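Local coordinates for protein glutamine cyclotransferase (Porphyromonas gingivalis W83, PDB 6QQL) that probably catalyses, as a zinc-dependent glutaminyl cyclase, the cyclisation of N-terminal glutamine residues of peptides and proteins to pyroglutamate, at residues Q74-I78 and Y183-N187; V204-A209 and I291-L297. All coordinates share one frame; numbering follows the deposited sequence.

Interaction 1: Q74-I78 and Y183-N187; sequences QTAEI and YWSRN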
ATOM      1  N   GLN A  74       1.176  14.332   7.947  1.00 31.04           N
ATOM      2  CA  GLN A  74       2.552  14.476   8.403  1.00 28.50           C
ATOM      3  C   GLN A  74       3.380  14.870   7.188  1.00 24.68           C
ATOM      4  O   GLN A  74       3.526  14.080   6.249  1.00 15.70           O
ATOM      5  CB  GLN A  74       3.053  13.175   9.026  1.00 24.90           C
ATOM      6  CG  GLN A  74       4.531  13.178   9.322  1.00 30.74           C
ATOM      7  CD  GLN A  74       5.078  11.776   9.536  1.00 43.08           C
ATOM      8  OE1 GLN A  74       4.924  10.905   8.672  1.00 40.99           O
ATOM      9  NE2 GLN A  74       5.770  11.563  10.660  1.00 45.91           N
ATOM     10  N   THR A  75       3.908  16.089   7.199  1.00 17.89           N
ATOM     11  CA  THR A  75       4.635  16.643   6.065  1.00 18.87           C
ATOM     12  C   THR A  75       6.038  17.051   6.478  1.00 22.73           C
ATOM     13  O   THR A  75       6.240  17.644   7.548  1.00 19.10           O
ATOM     14  CB  THR A  75       3.926  17.846   5.484  1.00 24.10           C
ATOM     15  OG1 THR A  75       4.183  18.976   6.327  1.00 29.05           O
ATOM     16  CG2 THR A  75       2.431  17.588   5.388  1.00 25.66           C
ATOM     17  N   ALA A  76       6.992  16.790   5.589  1.00 18.57           N
ATOM     18  CA  ALA A  76       8.379  17.142   5.848  1.00 25.97           C
ATOM     19  C   ALA A  76       9.090  17.453   4.540  1.00 34.21           C
ATOM     20  O   ALA A  76       8.723  16.950   3.472  1.00 30.79           O
ATOM     21  CB  ALA A  76       9.109  16.008   6.579  1.00 22.89           C
ATOM     22  N   GLU A  77      10.077  18.335   4.624  1.00 33.31           N
ATOM     23  CA  GLU A  77      10.942  18.567   3.482  1.00 38.94           C
ATOM     24  C   GLU A  77      12.050  17.521   3.498  1.00 52.67           C
ATOM     25  O   GLU A  77      12.830  17.442   4.460  1.00 53.65           O
ATOM     26  CB  GLU A  77      11.511  19.977   3.530  1.00 37.75           C
ATOM     27  CG  GLU A  77      10.474  21.038   3.243  1.00 48.82           C
ATOM     28  CD  GLU A  77      10.422  21.390   1.771  1.00 60.72           C
ATOM     29  OE1 GLU A  77      11.507  21.521   1.155  1.00 62.53           O
ATOM     30  OE2 GLU A  77       9.296  21.506   1.229  1.00 60.94           O
ATOM     31  N   ILE A  78      12.120  16.717   2.439  1.00 51.11           N
ATOM     32  CA  ILE A  78      13.056  15.604   2.357  1.00 44.26           C
ATOM     33  C   ILE A  78      13.822  15.731   1.050  1.00 50.77           C
ATOM     34  O   ILE A  78      13.233  16.031   0.005  1.00 48.08           O
ATOM     35  CB  ILE A  78      12.326  14.250   2.435  1.00 32.75           C
ATOM     36  CG1 ILE A  78      11.579  14.161   3.750  1.00 29.03           C
ATOM     37  CG2 ILE A  78      13.316  13.102   2.366  1.00 44.21           C
ATOM     38  CD1 ILE A  78      12.459  13.788   4.883  1.00 33.06           C
ATOM     39  N   TYR A 183      10.688   8.121   7.250  1.00 26.70           N
ATOM     40  CA  TYR A 183      10.424   9.257   8.128  1.00 27.10           C
ATOM     41  C   TYR A 183       9.408   8.887   9.199  1.00 26.74           C
ATOM     42  O   TYR A 183       9.632   9.109  10.392  1.00 27.91           O
ATOM     43  CB  TYR A 183       9.945  10.466   7.320  1.00 26.22           C
ATOM     44  CG  TYR A 183       9.827  11.704   8.175  1.00 31.49           C
ATOM     45  CD1 TYR A 183       8.651  12.006   8.864  1.00 28.09           C
ATOM     46  CD2 TYR A 183      10.928  12.552   8.352  1.00 41.76           C
ATOM     47  CE1 TYR A 183       8.567  13.141   9.681  1.00 36.71           C
ATOM     48  CE2 TYR A 183      10.855  13.692   9.155  1.00 42.43           C
ATOM     49  CZ  TYR A 183       9.673  13.985   9.815  1.00 46.64           C
ATOM     50  OH  TYR A 183       9.594  15.104  10.624  1.00 46.91           O
ATOM     51  N   TRP A 184       8.316   8.245   8.795  1.00 32.63           N
ATOM     52  CA  TRP A 184       7.261   7.941   9.749  1.00 28.63           C
ATOM     53  C   TRP A 184       7.714   6.920  10.784  1.00 33.15           C
ATOM     54  O   TRP A 184       7.416   7.074  11.975  1.00 35.41           O
ATOM     55  CB  TRP A 184       6.021   7.447   9.020  1.00 26.11           C
ATOM     56  CG  TRP A 184       4.908   7.122   9.952  1.00 29.42           C
ATOM     57  CD1 TRP A 184       4.049   8.005  10.534  1.00 30.68           C
ATOM     58  CD2 TRP A 184       4.514   5.818  10.405  1.00 35.56           C
ATOM     59  NE1 TRP A 184       3.145   7.334  11.329  1.00 34.86           N
ATOM     60  CE2 TRP A 184       3.405   5.992  11.263  1.00 35.06           C
ATOM     61  CE3 TRP A 184       4.981   4.519  10.160  1.00 43.99           C
ATOM     62  CZ2 TRP A 184       2.757   4.917  11.879  1.00 38.73           C
ATOM     63  CZ3 TRP A 184       4.338   3.448  10.777  1.00 40.10           C
ATOM     64  CH2 TRP A 184       3.236   3.656  11.621  1.00 41.01           C
ATOM     65  N   SER A 185       8.427   5.866  10.362  1.00 26.87           N
ATOM     66  CA  SER A 185       8.871   4.876  11.342  1.00 33.15           C
ATOM     67  C   SER A 185       9.830   5.481  12.358  1.00 33.65           C
ATOM     68  O   SER A 185       9.864   5.035  13.506  1.00 32.77           O
ATOM     69  CB  SER A 185       9.530   3.666  10.680  1.00 36.20           C
ATOM     70  OG  SER A 185      10.663   4.028   9.911  1.00 48.24           O
ATOM     71  N   ARG A 186      10.610   6.495  11.970  1.00 30.46           N
ATOM     72  CA  ARG A 186      11.469   7.168  12.935  1.00 32.31           C
ATOM     73  C   ARG A 186      10.779   8.309  13.663  1.00 32.28           C
ATOM     74  O   ARG A 186      11.285   8.762  14.697  1.00 33.76           O
ATOM     75  CB  ARG A 186      12.727   7.721  12.265  1.00 34.27           C
ATOM     76  CG  ARG A 186      13.621   6.681  11.688  1.00 35.78           C
ATOM     77  CD  ARG A 186      14.871   7.292  11.124  1.00 42.64           C
ATOM     78  NE  ARG A 186      15.725   6.247  10.587  1.00 61.07           N
ATOM     79  CZ  ARG A 186      16.665   5.631  11.296  1.00 71.62           C
ATOM     80  NH1 ARG A 186      16.867   5.982  12.562  1.00 69.87           N
ATOM     81  NH2 ARG A 186      17.403   4.670  10.742  1.00 72.02           N
ATOM     82  N   ASN A 187       9.666   8.803  13.139  1.00 21.69           N
ATOM     83  CA  ASN A 187       8.953   9.927  13.739  1.00 21.56           C
ATOM     84  C   ASN A 187       7.464   9.707  13.572  1.00 24.81           C
ATOM     85  O   ASN A 187       6.786  10.443  12.846  1.00 28.11           O
ATOM     86  CB  ASN A 187       9.378  11.246  13.100  1.00 32.53           C
ATOM     87  CG  ASN A 187      10.866  11.431  13.101  1.00 29.56           C
ATOM     88  OD1 ASN A 187      11.483  11.595  14.151  1.00 28.52           O
ATOM     89  ND2 ASN A 187      11.456  11.430  11.913  1.00 28.23           N
TER
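The phenol ring of Y183 lies between two groups, one over each face. The methyl of A76 sits over one face, a CH-pi contact with CB 4.0 Å from the ring centroid and displaced toward the rim near CZ and CE2. On the opposite face the amide nitrogen ND2 of N187, from just past the end of the same helix, stands above the ring centre and gives a weak hydrogen bond to the carbonyl O of Y183. At the ring edge comes the carboxamide of Q74, with CD in the ring plane, 3.6 Å from CD1 of Y183, and the amide turned 76° against the ring. The side chain of Q74 leaves the strand with CG anti to the backbone N (chi1 171°) and stays extended, which carries its amide across to the helix. There OE1 lies in the plane of the W184 indole at its edge, 3.6 Å from CD1 of W184, while NE2 comes to 2.7 Å from the backbone O of N187. A hydrogen bond from N90 to OE1 anchors this amide. Farther along the strand, CD1 of I78 approaches the Y183 ring obliquely, 4.0 Å from CD2. Q74, A76 and I78, every second strand residue, thus meet the last helical turn. This is helix-on-sheet packing at the edge of an alpha/beta fold's mixed sheet: the outermost strand 70-79 pairs with strand 85-95, whose M88 touches A76 and Y183; helix 179-186 lies against both strands, on the side where Q74, A76 and I78 project, and W184 reaches V256 and L260 of helix 253-260.

Interaction 2: V204-A209 and I291-L297; sequences VGAKGA and IIDKNVL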
ATOM      1  N   VAL A 204      -1.526  -4.576  -5.740  1.00 31.31           N
ATOM      2  CA  VAL A 204      -2.500  -5.629  -5.443  1.00 37.02           C
ATOM      3  C   VAL A 204      -3.674  -5.609  -6.424  1.00 35.10           C
ATOM      4  O   VAL A 204      -4.781  -6.044  -6.092  1.00 26.97           O
ATOM      5  CB  VAL A 204      -3.000  -5.538  -3.983  1.00 23.78           C
ATOM      6  CG1 VAL A 204      -1.884  -5.819  -3.016  1.00 15.69           C
ATOM      7  CG2 VAL A 204      -3.553  -4.149  -3.702  1.00 21.22           C
ATOM      8  N   GLY A 205      -3.444  -5.151  -7.653  1.00 37.59           N
ATOM      9  CA  GLY A 205      -4.539  -5.032  -8.605  1.00 33.89           C
ATOM     10  C   GLY A 205      -4.286  -5.540 -10.016  1.00 25.83           C
ATOM     11  O   GLY A 205      -5.196  -5.532 -10.847  1.00 22.49           O
ATOM     12  N   ALA A 206      -3.066  -5.964 -10.324  1.00 26.10           N
ATOM     13  CA  ALA A 206      -2.780  -6.382 -11.687  1.00 29.86           C
ATOM     14  C   ALA A 206      -3.392  -7.751 -11.952  1.00 32.70           C
ATOM     15  O   ALA A 206      -3.446  -8.602 -11.065  1.00 29.94           O
ATOM     16  CB  ALA A 206      -1.273  -6.404 -11.951  1.00 17.76           C
ATOM     17  N   LYS A 207      -3.946  -7.915 -13.152  1.00 35.48           N
ATOM     18  CA  LYS A 207      -4.492  -9.198 -13.551  1.00 18.13           C
ATOM     19  C   LYS A 207      -3.421 -10.270 -13.476  1.00 18.77           C
ATOM     20  O   LYS A 207      -2.268 -10.046 -13.855  1.00 19.14           O
ATOM     21  CB  LYS A 207      -5.063  -9.108 -14.958  1.00 18.39           C
ATOM     22  CG  LYS A 207      -5.388 -10.438 -15.556  1.00 18.97           C
ATOM     23  CD  LYS A 207      -5.854 -10.343 -16.997  1.00 19.34           C
ATOM     24  CE  LYS A 207      -7.130 -11.142 -17.164  1.00 29.87           C
ATOM     25  NZ  LYS A 207      -7.846 -10.769 -18.392  1.00 40.65           N
ATOM     26  N   GLY A 208      -3.804 -11.424 -12.933  1.00 24.16           N
ATOM     27  CA  GLY A 208      -2.901 -12.559 -12.814  1.00 21.65           C
ATOM     28  C   GLY A 208      -1.811 -12.433 -11.774  1.00 20.38           C
ATOM     29  O   GLY A 208      -0.851 -13.205 -11.802  1.00 20.08           O
ATOM     30  N   ALA A 209      -1.947 -11.489 -10.845  1.00 29.90           N
ATOM     31  CA  ALA A 209      -0.942 -11.272  -9.808  1.00 33.93           C
ATOM     32  C   ALA A 209      -0.725 -12.516  -8.952  1.00 27.21           C
ATOM     33  O   ALA A 209      -1.647 -13.305  -8.718  1.00 30.52           O
ATOM     34  CB  ALA A 209      -1.354 -10.102  -8.915  1.00 30.68           C
ATOM     35  N   ILE A 291      -4.559  -2.517 -16.903  1.00 41.21           N
ATOM     36  CA  ILE A 291      -3.973  -3.711 -16.308  1.00 24.33           C
ATOM     37  C   ILE A 291      -4.747  -4.219 -15.100  1.00 22.66           C
ATOM     38  O   ILE A 291      -4.579  -5.387 -14.724  1.00 20.14           O
ATOM     39  CB  ILE A 291      -2.519  -3.431 -15.891  1.00 27.33           C
ATOM     40  CG1 ILE A 291      -1.681  -4.689 -16.000  1.00 24.38           C
ATOM     41  CG2 ILE A 291      -2.436  -2.852 -14.470  1.00 36.13           C
ATOM     42  CD1 ILE A 291      -1.022  -4.829 -17.329  1.00 35.13           C
ATOM     43  N   ILE A 292      -5.621  -3.395 -14.521  1.00 19.79           N
ATOM     44  CA  ILE A 292      -6.268  -3.698 -13.246  1.00 22.23           C
ATOM     45  C   ILE A 292      -7.375  -4.734 -13.433  1.00 28.03           C
ATOM     46  O   ILE A 292      -8.236  -4.596 -14.309  1.00 34.02           O
ATOM     47  CB  ILE A 292      -6.825  -2.420 -12.613  1.00 18.62           C
ATOM     48  CG1 ILE A 292      -5.698  -1.410 -12.371  1.00 18.27           C
ATOM     49  CG2 ILE A 292      -7.525  -2.756 -11.304  1.00 18.03           C
ATOM     50  CD1 ILE A 292      -4.715  -1.807 -11.320  1.00 17.58           C
ATOM     51  N   ASP A 293      -7.373  -5.761 -12.586  1.00 24.58           N
ATOM     52  CA  ASP A 293      -8.400  -6.792 -12.582  1.00 22.72           C
ATOM     53  C   ASP A 293      -9.231  -6.677 -11.305  1.00 35.46           C
ATOM     54  O   ASP A 293      -8.710  -6.888 -10.200  1.00 34.59           O
ATOM     55  CB  ASP A 293      -7.730  -8.163 -12.705  1.00 24.89           C
ATOM     56  CG  ASP A 293      -8.719  -9.332 -12.717  1.00 41.24           C
ATOM     57  OD1 ASP A 293      -9.928  -9.149 -12.422  1.00 48.17           O
ATOM     58  OD2 ASP A 293      -8.267 -10.463 -13.018  1.00 53.36           O
ATOM     59  N   LYS A 294     -10.543  -6.436 -11.469  1.00 35.18           N
ATOM     60  CA  LYS A 294     -11.430  -6.330 -10.313  1.00 25.71           C
ATOM     61  C   LYS A 294     -11.348  -7.576  -9.451  1.00 22.77           C
ATOM     62  O   LYS A 294     -11.392  -7.481  -8.218  1.00 26.10           O
ATOM     63  CB  LYS A 294     -12.887  -6.124 -10.764  1.00 29.92           C
ATOM     64  CG  LYS A 294     -13.248  -4.735 -11.250  1.00 34.15           C
ATOM     65  CD  LYS A 294     -14.754  -4.535 -11.432  1.00 40.35           C
ATOM     66  CE  LYS A 294     -15.052  -3.216 -12.203  1.00 41.64           C
ATOM     67  NZ  LYS A 294     -16.403  -3.114 -12.863  1.00 41.12           N
ATOM     68  N   ASN A 295     -11.145  -8.742 -10.067  1.00 25.30           N
ATOM     69  CA  ASN A 295     -11.109  -9.977  -9.284  1.00 30.12           C
ATOM     70  C   ASN A 295      -9.891 -10.005  -8.374  1.00 31.61           C
ATOM     71  O   ASN A 295      -9.970 -10.461  -7.228  1.00 29.64           O
ATOM     72  CB  ASN A 295     -11.119 -11.198 -10.204  1.00 28.78           C
ATOM     73  CG  ASN A 295     -12.466 -11.398 -10.898  1.00 25.96           C
ATOM     74  OD1 ASN A 295     -12.538 -11.639 -12.113  1.00 22.13           O
ATOM     75  ND2 ASN A 295     -13.541 -11.304 -10.120  1.00 26.45           N
ATOM     76  N   VAL A 296      -8.760  -9.502  -8.858  1.00 28.57           N
ATOM     77  CA  VAL A 296      -7.585  -9.434  -8.010  1.00 17.88           C
ATOM     78  C   VAL A 296      -7.807  -8.418  -6.894  1.00 22.61           C
ATOM     79  O   VAL A 296      -7.496  -8.683  -5.729  1.00 16.88           O
ATOM     80  CB  VAL A 296      -6.341  -9.126  -8.857  1.00 17.91           C
ATOM     81  CG1 VAL A 296      -5.111  -9.175  -8.015  1.00 17.42           C
ATOM     82  CG2 VAL A 296      -6.222 -10.145  -9.936  1.00 40.52           C
ATOM     83  N   LEU A 297      -8.383  -7.253  -7.213  1.00 32.76           N
ATOM     84  CA  LEU A 297      -8.775  -6.338  -6.137  1.00 30.18           C
ATOM     85  C   LEU A 297      -9.678  -7.024  -5.113  1.00 29.20           C
ATOM     86  O   LEU A 297      -9.479  -6.854  -3.902  1.00 31.81           O
ATOM     87  CB  LEU A 297      -9.438  -5.070  -6.695  1.00 30.15           C
ATOM     88  CG  LEU A 297      -8.477  -4.126  -7.431  1.00 16.67           C
ATOM     89  CD1 LEU A 297      -9.182  -2.953  -8.031  1.00 16.95           C
ATOM     90  CD2 LEU A 297      -7.400  -3.668  -6.481  1.00 16.27           C
TER
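The carbonyl oxygen of G205 receives the shortest polar bond between the segments, from the backbone N of D293 at 2.8 Å with an N-H...O angle of 166°. The same oxygen is approached by CA of I292 in a CA-H...O contact of 3.2 Å, and the CG2 and CD1 methyls of I292 lie beside it. A second backbone bond, from K207 N to I291 O at 3.0 Å, brackets A206 and I292 and makes them a single antiparallel bridge, a non-hydrogen-bonded pair. Past the bridge, A206 to A209 form a type II turn, with G208 at positive phi, and V296 packs onto it from the first turn of the helix. With CG1 of V296 anti to the backbone N (chi1 -175°), the valine fork straddles the carbonyl oxygen of A206: CG2 is 3.4 Å from A206 O, and CG1 also reaches CB of A209 at 4.0 Å. D293 is the N-cap of the helix. Its OD1 accepts from N295 N at 2.7 Å, met from above the carboxylate plane, while its CB lies against CB of K207 at 3.6 Å. NZ of K207 remains 5.4 Å from OD2 of D293, without contact; any attraction between the opposite charges is probably weak. The CD2 methyl of L297 lies against CA of G205 and the carbonyl O of V204. The bridge therefore joins the loop between strands 197-202 and 211-213 to the start of helix 294-311; helix 131-149 touches both segments, with D132 accepting from G205 N, S136 hydrogen-bonded through OG to V204 N, and V140 touching L297.

Overall arrangement
Interactions 1 and 2 lie on opposite sides of the chain's centre, their centres 31 Å apart and their nearest atoms about 18 Å apart. Along the chain, interaction 1 ends before interaction 2 begins. Interaction 1 fastens a helix to the edge strand of the central sheet, away from the metal sites. Interaction 2 is more buried and closer to the metal: the side chain of A206 is about 12 Å from the zinc ion, which is bound by D133, D167 and H283. A206 touches H281 and D132, close in sequence to two of those ligands, and the side chain of L297 is about 5 Å from that of F28, which binds magnesium in another structure of this protein.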